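Local structure of imidazoleglycerol-phosphate dehydratase (Staphylococcus aureus subsp. aureus, 2AE8) at residues L129-S143 against V169-R182. The protein catalyses the manganese-dependent dehydration of imidazoleglycerol phosphate to 3-(imidazol-4-yl)-2-oxopropyl phosphate, the sixth step of histidine biosynthesis. Residues are numbered along the deposited sequence; the frame is centred on the assembly and turned at random.
Sequences LARVVVDISGRPYLS and VINARLTTHIDLIR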
ATOM      1  N   LEU B 129     -23.021 -24.418   8.945  1.00 24.53           N
ATOM      2  CA  LEU B 129     -23.717 -25.022   7.812  1.00 24.37           C
ATOM      3  C   LEU B 129     -22.701 -25.833   7.007  1.00 24.73           C
ATOM      4  O   LEU B 129     -21.651 -25.301   6.634  1.00 24.55           O
ATOM      5  CB  LEU B 129     -24.372 -23.952   6.926  1.00 24.02           C
ATOM      6  CG  LEU B 129     -25.104 -24.452   5.671  1.00 24.02           C
ATOM      7  CD1 LEU B 129     -26.386 -25.239   6.023  1.00 24.14           C
ATOM      8  CD2 LEU B 129     -25.436 -23.280   4.777  1.00 23.29           C
ATOM      9  N   ALA B 130     -22.982 -27.117   6.781  1.00 23.93           N
ATOM     10  CA  ALA B 130     -22.133 -27.923   5.922  1.00 23.99           C
ATOM     11  C   ALA B 130     -22.882 -28.457   4.714  1.00 24.09           C
ATOM     12  O   ALA B 130     -24.102 -28.727   4.786  1.00 23.46           O
ATOM     13  CB  ALA B 130     -21.484 -29.064   6.701  1.00 24.59           C
ATOM     14  N   ARG B 131     -22.153 -28.598   3.608  1.00 23.50           N
ATOM     15  CA  ARG B 131     -22.666 -29.267   2.417  1.00 23.57           C
ATOM     16  C   ARG B 131     -21.742 -30.417   2.075  1.00 23.71           C
ATOM     17  O   ARG B 131     -20.522 -30.251   2.020  1.00 23.99           O
ATOM     18  CB  ARG B 131     -22.759 -28.329   1.208  1.00 23.68           C
ATOM     19  CG  ARG B 131     -23.123 -29.052  -0.102  1.00 24.35           C
ATOM     20  CD  ARG B 131     -23.005 -28.158  -1.325  1.00 25.02           C
ATOM     21  NE  ARG B 131     -21.619 -27.757  -1.563  1.00 25.35           N
ATOM     22  CZ  ARG B 131     -21.219 -26.493  -1.678  1.00 27.14           C
ATOM     23  NH1 ARG B 131     -22.105 -25.503  -1.585  1.00 25.45           N
ATOM     24  NH2 ARG B 131     -19.933 -26.227  -1.889  1.00 24.80           N
ATOM     25  N   VAL B 132     -22.326 -31.584   1.821  1.00 22.95           N
ATOM     26  CA  VAL B 132     -21.543 -32.715   1.319  1.00 23.68           C
ATOM     27  C   VAL B 132     -22.201 -33.253   0.060  1.00 24.32           C
ATOM     28  O   VAL B 132     -23.423 -33.435   0.018  1.00 24.64           O
ATOM     29  CB  VAL B 132     -21.346 -33.807   2.365  1.00 23.72           C
ATOM     30  CG1 VAL B 132     -20.576 -34.978   1.761  1.00 22.29           C
ATOM     31  CG2 VAL B 132     -20.589 -33.230   3.592  1.00 24.03           C
ATOM     32  N   VAL B 133     -21.371 -33.486  -0.952  1.00 24.94           N
ATOM     33  CA  VAL B 133     -21.787 -33.997  -2.255  1.00 25.93           C
ATOM     34  C   VAL B 133     -21.055 -35.314  -2.445  1.00 27.26           C
ATOM     35  O   VAL B 133     -19.832 -35.345  -2.381  1.00 26.73           O
ATOM     36  CB  VAL B 133     -21.383 -33.021  -3.417  1.00 26.40           C
ATOM     37  CG1 VAL B 133     -21.704 -33.635  -4.776  1.00 24.28           C
ATOM     38  CG2 VAL B 133     -22.089 -31.658  -3.261  1.00 25.11           C
ATOM     39  N   VAL B 134     -21.796 -36.403  -2.654  1.00 28.53           N
ATOM     40  CA  VAL B 134     -21.143 -37.679  -3.005  1.00 29.13           C
ATOM     41  C   VAL B 134     -21.602 -38.261  -4.330  1.00 29.96           C
ATOM     42  O   VAL B 134     -22.774 -38.153  -4.709  1.00 30.00           O
ATOM     43  CB  VAL B 134     -21.063 -38.769  -1.847  1.00 30.58           C
ATOM     44  CG1 VAL B 134     -21.457 -38.259  -0.470  1.00 29.35           C
ATOM     45  CG2 VAL B 134     -21.708 -40.134  -2.223  1.00 29.14           C
ATOM     46  N   ASP B 135     -20.645 -38.817  -5.055  1.00 30.15           N
ATOM     47  CA  ASP B 135     -20.920 -39.505  -6.291  1.00 31.03           C
ATOM     48  C   ASP B 135     -20.300 -40.887  -6.151  1.00 30.86           C
ATOM     49  O   ASP B 135     -19.076 -41.012  -6.028  1.00 30.11           O
ATOM     50  CB  ASP B 135     -20.314 -38.741  -7.479  1.00 31.22           C
ATOM     51  CG  ASP B 135     -20.481 -39.474  -8.814  1.00 33.86           C
ATOM     52  OD1 ASP B 135     -21.090 -40.566  -8.838  1.00 33.97           O
ATOM     53  OD2 ASP B 135     -19.988 -38.957  -9.846  1.00 35.88           O
ATOM     54  N   ILE B 136     -21.149 -41.920  -6.144  1.00 30.51           N
ATOM     55  CA  ILE B 136     -20.654 -43.306  -6.212  1.00 30.48           C
ATOM     56  C   ILE B 136     -20.189 -43.528  -7.656  1.00 30.66           C
ATOM     57  O   ILE B 136     -20.908 -44.096  -8.477  1.00 30.60           O
ATOM     58  CB  ILE B 136     -21.735 -44.331  -5.789  1.00 30.43           C
ATOM     59  CG1 ILE B 136     -22.285 -43.998  -4.396  1.00 30.44           C
ATOM     60  CG2 ILE B 136     -21.171 -45.752  -5.806  1.00 29.97           C
ATOM     61  CD1 ILE B 136     -23.511 -44.865  -3.975  1.00 31.98           C
ATOM     62  N   SER B 137     -18.985 -43.045  -7.955  1.00 30.52           N
ATOM     63  CA  SER B 137     -18.482 -42.940  -9.314  1.00 30.70           C
ATOM     64  C   SER B 137     -17.479 -44.023  -9.676  1.00 31.09           C
ATOM     65  O   SER B 137     -17.234 -44.283 -10.861  1.00 30.64           O
ATOM     66  CB  SER B 137     -17.772 -41.598  -9.478  1.00 31.47           C
ATOM     67  OG  SER B 137     -16.693 -41.540  -8.566  1.00 30.08           O
ATOM     68  N   GLY B 138     -16.858 -44.613  -8.667  1.00 31.11           N
ATOM     69  CA  GLY B 138     -15.715 -45.498  -8.894  1.00 31.77           C
ATOM     70  C   GLY B 138     -14.392 -44.766  -9.074  1.00 32.41           C
ATOM     71  O   GLY B 138     -13.357 -45.406  -9.214  1.00 32.77           O
ATOM     72  N   ARG B 139     -14.422 -43.429  -9.066  1.00 31.95           N
ATOM     73  CA  ARG B 139     -13.192 -42.624  -9.132  1.00 32.51           C
ATOM     74  C   ARG B 139     -12.875 -42.066  -7.737  1.00 31.34           C
ATOM     75  O   ARG B 139     -13.542 -41.141  -7.277  1.00 31.94           O
ATOM     76  CB  ARG B 139     -13.361 -41.465 -10.128  1.00 32.36           C
ATOM     77  CG  ARG B 139     -13.563 -41.880 -11.583  1.00 33.23           C
ATOM     78  CD  ARG B 139     -13.722 -40.628 -12.472  1.00 34.60           C
ATOM     79  NE  ARG B 139     -15.010 -39.967 -12.264  1.00 38.90           N
ATOM     80  CZ  ARG B 139     -16.086 -40.180 -13.023  1.00 41.60           C
ATOM     81  NH1 ARG B 139     -16.026 -41.054 -14.026  1.00 44.72           N
ATOM     82  NH2 ARG B 139     -17.225 -39.533 -12.783  1.00 41.75           N
ATOM     83  N   PRO B 140     -11.869 -42.631  -7.051  1.00 30.53           N
ATOM     84  CA  PRO B 140     -11.638 -42.246  -5.657  1.00 29.40           C
ATOM     85  C   PRO B 140     -11.055 -40.826  -5.570  1.00 28.91           C
ATOM     86  O   PRO B 140      -9.979 -40.556  -6.131  1.00 26.93           O
ATOM     87  CB  PRO B 140     -10.623 -43.277  -5.167  1.00 29.89           C
ATOM     88  CG  PRO B 140     -10.608 -44.372  -6.237  1.00 30.92           C
ATOM     89  CD  PRO B 140     -10.886 -43.628  -7.507  1.00 30.26           C
ATOM     90  N   TYR B 141     -11.791 -39.927  -4.915  1.00 27.87           N
ATOM     91  CA  TYR B 141     -11.413 -38.501  -4.869  1.00 27.31           C
ATOM     92  C   TYR B 141     -12.155 -37.785  -3.747  1.00 26.56           C
ATOM     93  O   TYR B 141     -13.383 -37.848  -3.678  1.00 25.98           O
ATOM     94  CB  TYR B 141     -11.736 -37.776  -6.196  1.00 27.02           C
ATOM     95  CG  TYR B 141     -11.038 -36.433  -6.296  1.00 27.80           C
ATOM     96  CD1 TYR B 141     -11.568 -35.287  -5.682  1.00 27.86           C
ATOM     97  CD2 TYR B 141      -9.821 -36.318  -6.967  1.00 27.56           C
ATOM     98  CE1 TYR B 141     -10.891 -34.062  -5.737  1.00 28.32           C
ATOM     99  CE2 TYR B 141      -9.145 -35.104  -7.043  1.00 30.23           C
ATOM    100  CZ  TYR B 141      -9.687 -33.989  -6.427  1.00 28.45           C
ATOM    101  OH  TYR B 141      -9.003 -32.814  -6.516  1.00 31.12           O
ATOM    102  N   LEU B 142     -11.400 -37.074  -2.908  1.00 25.72           N
ATOM    103  CA  LEU B 142     -11.965 -36.239  -1.836  1.00 25.23           C
ATOM    104  C   LEU B 142     -11.484 -34.798  -1.945  1.00 25.39           C
ATOM    105  O   LEU B 142     -10.273 -34.544  -1.958  1.00 24.73           O
ATOM    106  CB  LEU B 142     -11.538 -36.761  -0.464  1.00 25.26           C
ATOM    107  CG  LEU B 142     -11.938 -35.919   0.751  1.00 25.41           C
ATOM    108  CD1 LEU B 142     -13.476 -35.802   0.954  1.00 24.56           C
ATOM    109  CD2 LEU B 142     -11.258 -36.413   2.010  1.00 24.29           C
ATOM    110  N   SER B 143     -12.439 -33.874  -1.959  1.00 24.85           N
ATOM    111  CA  SER B 143     -12.153 -32.452  -1.809  1.00 25.22           C
ATOM    112  C   SER B 143     -12.680 -32.016  -0.440  1.00 24.73           C
ATOM    113  O   SER B 143     -13.884 -31.915  -0.231  1.00 24.93           O
ATOM    114  CB  SER B 143     -12.808 -31.682  -2.954  1.00 25.46           C
ATOM    115  OG  SER B 143     -12.553 -30.306  -2.839  1.00 25.69           O
ATOM    116  N   VAL B 169     -13.592 -42.429   1.863  1.00 26.44           N
ATOM    117  CA  VAL B 169     -13.940 -42.024   0.507  1.00 25.94           C
ATOM    118  C   VAL B 169     -13.041 -42.691  -0.520  1.00 26.20           C
ATOM    119  O   VAL B 169     -13.502 -43.163  -1.568  1.00 27.09           O
ATOM    120  CB  VAL B 169     -13.847 -40.458   0.375  1.00 26.28           C
ATOM    121  CG1 VAL B 169     -13.687 -40.018  -1.095  1.00 25.94           C
ATOM    122  CG2 VAL B 169     -15.062 -39.817   1.033  1.00 25.21           C
ATOM    123  N   ILE B 170     -11.754 -42.737  -0.229  1.00 25.79           N
ATOM    124  CA  ILE B 170     -10.795 -43.259  -1.194  1.00 26.83           C
ATOM    125  C   ILE B 170     -10.960 -44.784  -1.329  1.00 27.06           C
ATOM    126  O   ILE B 170     -10.945 -45.322  -2.439  1.00 27.21           O
ATOM    127  CB  ILE B 170      -9.339 -42.867  -0.825  1.00 26.72           C
ATOM    128  CG1 ILE B 170      -9.149 -41.311  -0.885  1.00 27.79           C
ATOM    129  CG2 ILE B 170      -8.335 -43.589  -1.694  1.00 28.25           C
ATOM    130  CD1 ILE B 170      -9.422 -40.673  -2.267  1.00 28.07           C
ATOM    131  N   ASN B 171     -11.134 -45.465  -0.203  1.00 27.23           N
ATOM    132  CA  ASN B 171     -11.247 -46.929  -0.232  1.00 28.07           C
ATOM    133  C   ASN B 171     -12.614 -47.425  -0.692  1.00 28.12           C
ATOM    134  O   ASN B 171     -12.722 -48.509  -1.265  1.00 28.92           O
ATOM    135  CB  ASN B 171     -10.815 -47.522   1.107  1.00 27.94           C
ATOM    136  CG  ASN B 171      -9.352 -47.390   1.312  1.00 29.50           C
ATOM    137  OD1 ASN B 171      -8.565 -48.107   0.695  1.00 30.85           O
ATOM    138  ND2 ASN B 171      -8.952 -46.404   2.118  1.00 30.36           N
ATOM    139  N   ALA B 172     -13.649 -46.615  -0.468  1.00 27.73           N
ATOM    140  CA  ALA B 172     -14.954 -46.844  -1.063  1.00 26.99           C
ATOM    141  C   ALA B 172     -15.063 -46.459  -2.541  1.00 27.42           C
ATOM    142  O   ALA B 172     -16.090 -46.747  -3.189  1.00 27.68           O
ATOM    143  CB  ALA B 172     -16.045 -46.152  -0.237  1.00 27.10           C
ATOM    144  N   ARG B 173     -14.020 -45.817  -3.077  1.00 27.71           N
ATOM    145  CA  ARG B 173     -13.997 -45.315  -4.467  1.00 27.12           C
ATOM    146  C   ARG B 173     -15.157 -44.361  -4.760  1.00 27.33           C
ATOM    147  O   ARG B 173     -15.819 -44.464  -5.816  1.00 27.33           O
ATOM    148  CB  ARG B 173     -13.958 -46.466  -5.498  1.00 26.99           C
ATOM    149  CG  ARG B 173     -12.874 -47.517  -5.216  1.00 26.28           C
ATOM    150  CD  ARG B 173     -12.726 -48.497  -6.377  1.00 28.27           C
ATOM    151  NE  ARG B 173     -12.340 -47.810  -7.603  1.00 31.03           N
ATOM    152  CZ  ARG B 173     -11.087 -47.521  -7.928  1.00 33.00           C
ATOM    153  NH1 ARG B 173     -10.101 -47.882  -7.121  1.00 33.48           N
ATOM    154  NH2 ARG B 173     -10.823 -46.861  -9.054  1.00 33.31           N
ATOM    155  N   LEU B 174     -15.415 -43.449  -3.818  1.00 26.55           N
ATOM    156  CA  LEU B 174     -16.387 -42.364  -4.018  1.00 26.34           C
ATOM    157  C   LEU B 174     -15.670 -41.098  -4.466  1.00 26.03           C
ATOM    158  O   LEU B 174     -14.496 -40.906  -4.154  1.00 25.90           O
ATOM    159  CB  LEU B 174     -17.140 -42.029  -2.710  1.00 26.10           C
ATOM    160  CG  LEU B 174     -17.706 -43.195  -1.894  1.00 26.89           C
ATOM    161  CD1 LEU B 174     -18.175 -42.705  -0.519  1.00 27.40           C
ATOM    162  CD2 LEU B 174     -18.849 -43.888  -2.650  1.00 28.02           C
ATOM    163  N   THR B 175     -16.370 -40.251  -5.210  1.00 26.85           N
ATOM    164  CA  THR B 175     -15.933 -38.863  -5.382  1.00 27.35           C
ATOM    165  C   THR B 175     -16.769 -38.066  -4.378  1.00 27.74           C
ATOM    166  O   THR B 175     -18.011 -38.145  -4.396  1.00 28.10           O
ATOM    167  CB  THR B 175     -16.174 -38.346  -6.814  1.00 27.66           C
ATOM    168  OG1 THR B 175     -15.451 -39.164  -7.743  1.00 28.58           O
ATOM    169  CG2 THR B 175     -15.685 -36.901  -6.957  1.00 27.84           C
ATOM    170  N   THR B 176     -16.109 -37.331  -3.488  1.00 26.44           N
ATOM    171  CA  THR B 176     -16.829 -36.608  -2.421  1.00 26.17           C
ATOM    172  C   THR B 176     -16.273 -35.193  -2.242  1.00 26.28           C
ATOM    173  O   THR B 176     -15.062 -35.021  -2.184  1.00 26.15           O
ATOM    174  CB  THR B 176     -16.762 -37.393  -1.085  1.00 25.93           C
ATOM    175  OG1 THR B 176     -17.425 -38.657  -1.250  1.00 25.95           O
ATOM    176  CG2 THR B 176     -17.434 -36.623   0.065  1.00 24.88           C
ATOM    177  N   HIS B 177     -17.165 -34.200  -2.187  1.00 25.43           N
ATOM    178  CA  HIS B 177     -16.786 -32.828  -1.832  1.00 24.84           C
ATOM    179  C   HIS B 177     -17.436 -32.471  -0.503  1.00 25.04           C
ATOM    180  O   HIS B 177     -18.663 -32.494  -0.379  1.00 24.52           O
ATOM    181  CB  HIS B 177     -17.212 -31.835  -2.926  1.00 24.31           C
ATOM    182  CG  HIS B 177     -16.333 -31.872  -4.152  1.00 24.60           C
ATOM    183  ND1 HIS B 177     -15.662 -30.765  -4.619  1.00 25.57           N
ATOM    184  CD2 HIS B 177     -16.003 -32.888  -4.987  1.00 24.63           C
ATOM    185  CE1 HIS B 177     -14.950 -31.092  -5.684  1.00 24.90           C
ATOM    186  NE2 HIS B 177     -15.151 -32.374  -5.936  1.00 26.99           N
ATOM    187  N   ILE B 178     -16.601 -32.134   0.479  1.00 24.53           N
ATOM    188  CA  ILE B 178     -17.067 -31.675   1.782  1.00 24.48           C
ATOM    189  C   ILE B 178     -16.738 -30.185   1.926  1.00 24.66           C
ATOM    190  O   ILE B 178     -15.579 -29.780   1.761  1.00 24.01           O
ATOM    191  CB  ILE B 178     -16.404 -32.486   2.925  1.00 23.97           C
ATOM    192  CG1 ILE B 178     -16.886 -33.957   2.879  1.00 24.93           C
ATOM    193  CG2 ILE B 178     -16.667 -31.819   4.280  1.00 24.19           C
ATOM    194  CD1 ILE B 178     -16.225 -34.873   3.881  1.00 25.38           C
ATOM    195  N   ASP B 179     -17.756 -29.387   2.234  1.00 24.37           N
ATOM    196  CA  ASP B 179     -17.602 -27.933   2.339  1.00 25.32           C
ATOM    197  C   ASP B 179     -18.260 -27.430   3.623  1.00 25.81           C
ATOM    198  O   ASP B 179     -19.456 -27.645   3.838  1.00 25.85           O
ATOM    199  CB  ASP B 179     -18.271 -27.226   1.146  1.00 25.36           C
ATOM    200  CG  ASP B 179     -17.408 -27.232  -0.116  1.00 27.25           C
ATOM    201  OD1 ASP B 179     -16.394 -26.499  -0.130  1.00 28.56           O
ATOM    202  OD2 ASP B 179     -17.750 -27.929  -1.116  1.00 27.49           O
ATOM    203  N   LEU B 180     -17.481 -26.757   4.462  1.00 26.21           N
ATOM    204  CA  LEU B 180     -18.026 -26.057   5.600  1.00 27.54           C
ATOM    205  C   LEU B 180     -18.354 -24.672   5.102  1.00 27.46           C
ATOM    206  O   LEU B 180     -17.447 -23.866   4.882  1.00 27.31           O
ATOM    207  CB  LEU B 180     -16.968 -25.939   6.696  1.00 27.61           C
ATOM    208  CG  LEU B 180     -17.256 -26.355   8.136  1.00 31.04           C
ATOM    209  CD1 LEU B 180     -16.284 -25.617   9.085  1.00 29.61           C
ATOM    210  CD2 LEU B 180     -18.703 -26.199   8.563  1.00 28.45           C
ATOM    211  N   ILE B 181     -19.635 -24.377   4.913  1.00 27.34           N
ATOM    212  CA  ILE B 181     -20.032 -23.077   4.361  1.00 27.39           C
ATOM    213  C   ILE B 181     -19.830 -21.969   5.395  1.00 27.12           C
ATOM    214  O   ILE B 181     -19.372 -20.884   5.062  1.00 26.13           O
ATOM    215  CB  ILE B 181     -21.470 -23.096   3.811  1.00 27.99           C
ATOM    216  CG1 ILE B 181     -21.522 -24.058   2.608  1.00 29.66           C
ATOM    217  CG2 ILE B 181     -21.920 -21.673   3.430  1.00 28.54           C
ATOM    218  CD1 ILE B 181     -22.851 -24.639   2.398  1.00 35.22           C
ATOM    219  N   ARG B 182     -20.162 -22.268   6.649  1.00 26.28           N
ATOM    220  CA  ARG B 182     -19.834 -21.404   7.780  1.00 25.55           C
ATOM    221  C   ARG B 182     -19.724 -22.267   9.034  1.00 25.71           C
ATOM    222  O   ARG B 182     -20.294 -23.352   9.087  1.00 24.26           O
ATOM    223  CB  ARG B 182     -20.845 -20.260   7.950  1.00 25.87           C
ATOM    224  CG  ARG B 182     -22.311 -20.680   8.136  1.00 25.80           C
ATOM    225  CD  ARG B 182     -23.215 -19.430   8.305  1.00 25.83           C
ATOM    226  NE  ARG B 182     -23.120 -18.615   7.093  1.00 24.75           N
ATOM    227  CZ  ARG B 182     -23.938 -18.711   6.056  1.00 24.50           C
ATOM    228  NH1 ARG B 182     -24.983 -19.543   6.086  1.00 21.97           N
ATOM    229  NH2 ARG B 182     -23.716 -17.954   4.994  1.00 21.88           N
TER
HETATM  230  O   HOH W   1     -19.644 -29.748  -1.218  1.00 26.54           O
HETATM  231  O   HOH W   2     -14.732 -38.113 -10.162  1.00 40.23           O
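Val133 and His177 exchange two backbone hydrogen bonds where strand 175-180 runs antiparallel to 129-135; on its other flank it runs parallel to 141-143, Tyr141 O taking Thr176 N at 2.8 Å. A classic beta bulge shifts the register by one near the start of 129-135, Ile181 and Arg182 both facing Leu129. At the loop, chi1 -60° sets Thr175 OG1 anti to its own carbonyl carbon, where it donates to Arg139 O (2.8 Å) in the carbonyl plane and receives Ser137 OG. Ser137 OG also accepts from Arg139 N, an ST turn, and a water links Thr175 OG1 to NE of Arg139, which probably binds the substrate. Arg131 NH2 forms a salt bridge to Asp179 OD2 (2.9 Å) whose hydrogen bond is weak, bent to 146°, guanidinium and carboxylate planes 66° apart; a water bridges Arg131 NE and the same oxygen. Asp179 OD1 pairs with Arg182 of a neighbouring subunit. Ser143 CB sits over the His177 ring, 3.5 Å from its centroid. Pro140 CG lies 3.5 Å above the centre of the Arg173 guanidinium; Arg173 NH2 and NE bond weakly to Gly138 O, and NH2 is hydrogen-bonded to Asn171 of another subunit. On the face away from Arg131, Asp179 and His177, Val132 CG2 meets Ile178 CG1 at 3.8 Å. Strand 118-125 completes the mixed four-stranded sheet beyond 128-135, helix 186-205 packs on Val132 and Val134, and helix 159-171 brings Val169 and Ile170 against Tyr141 and Pro140.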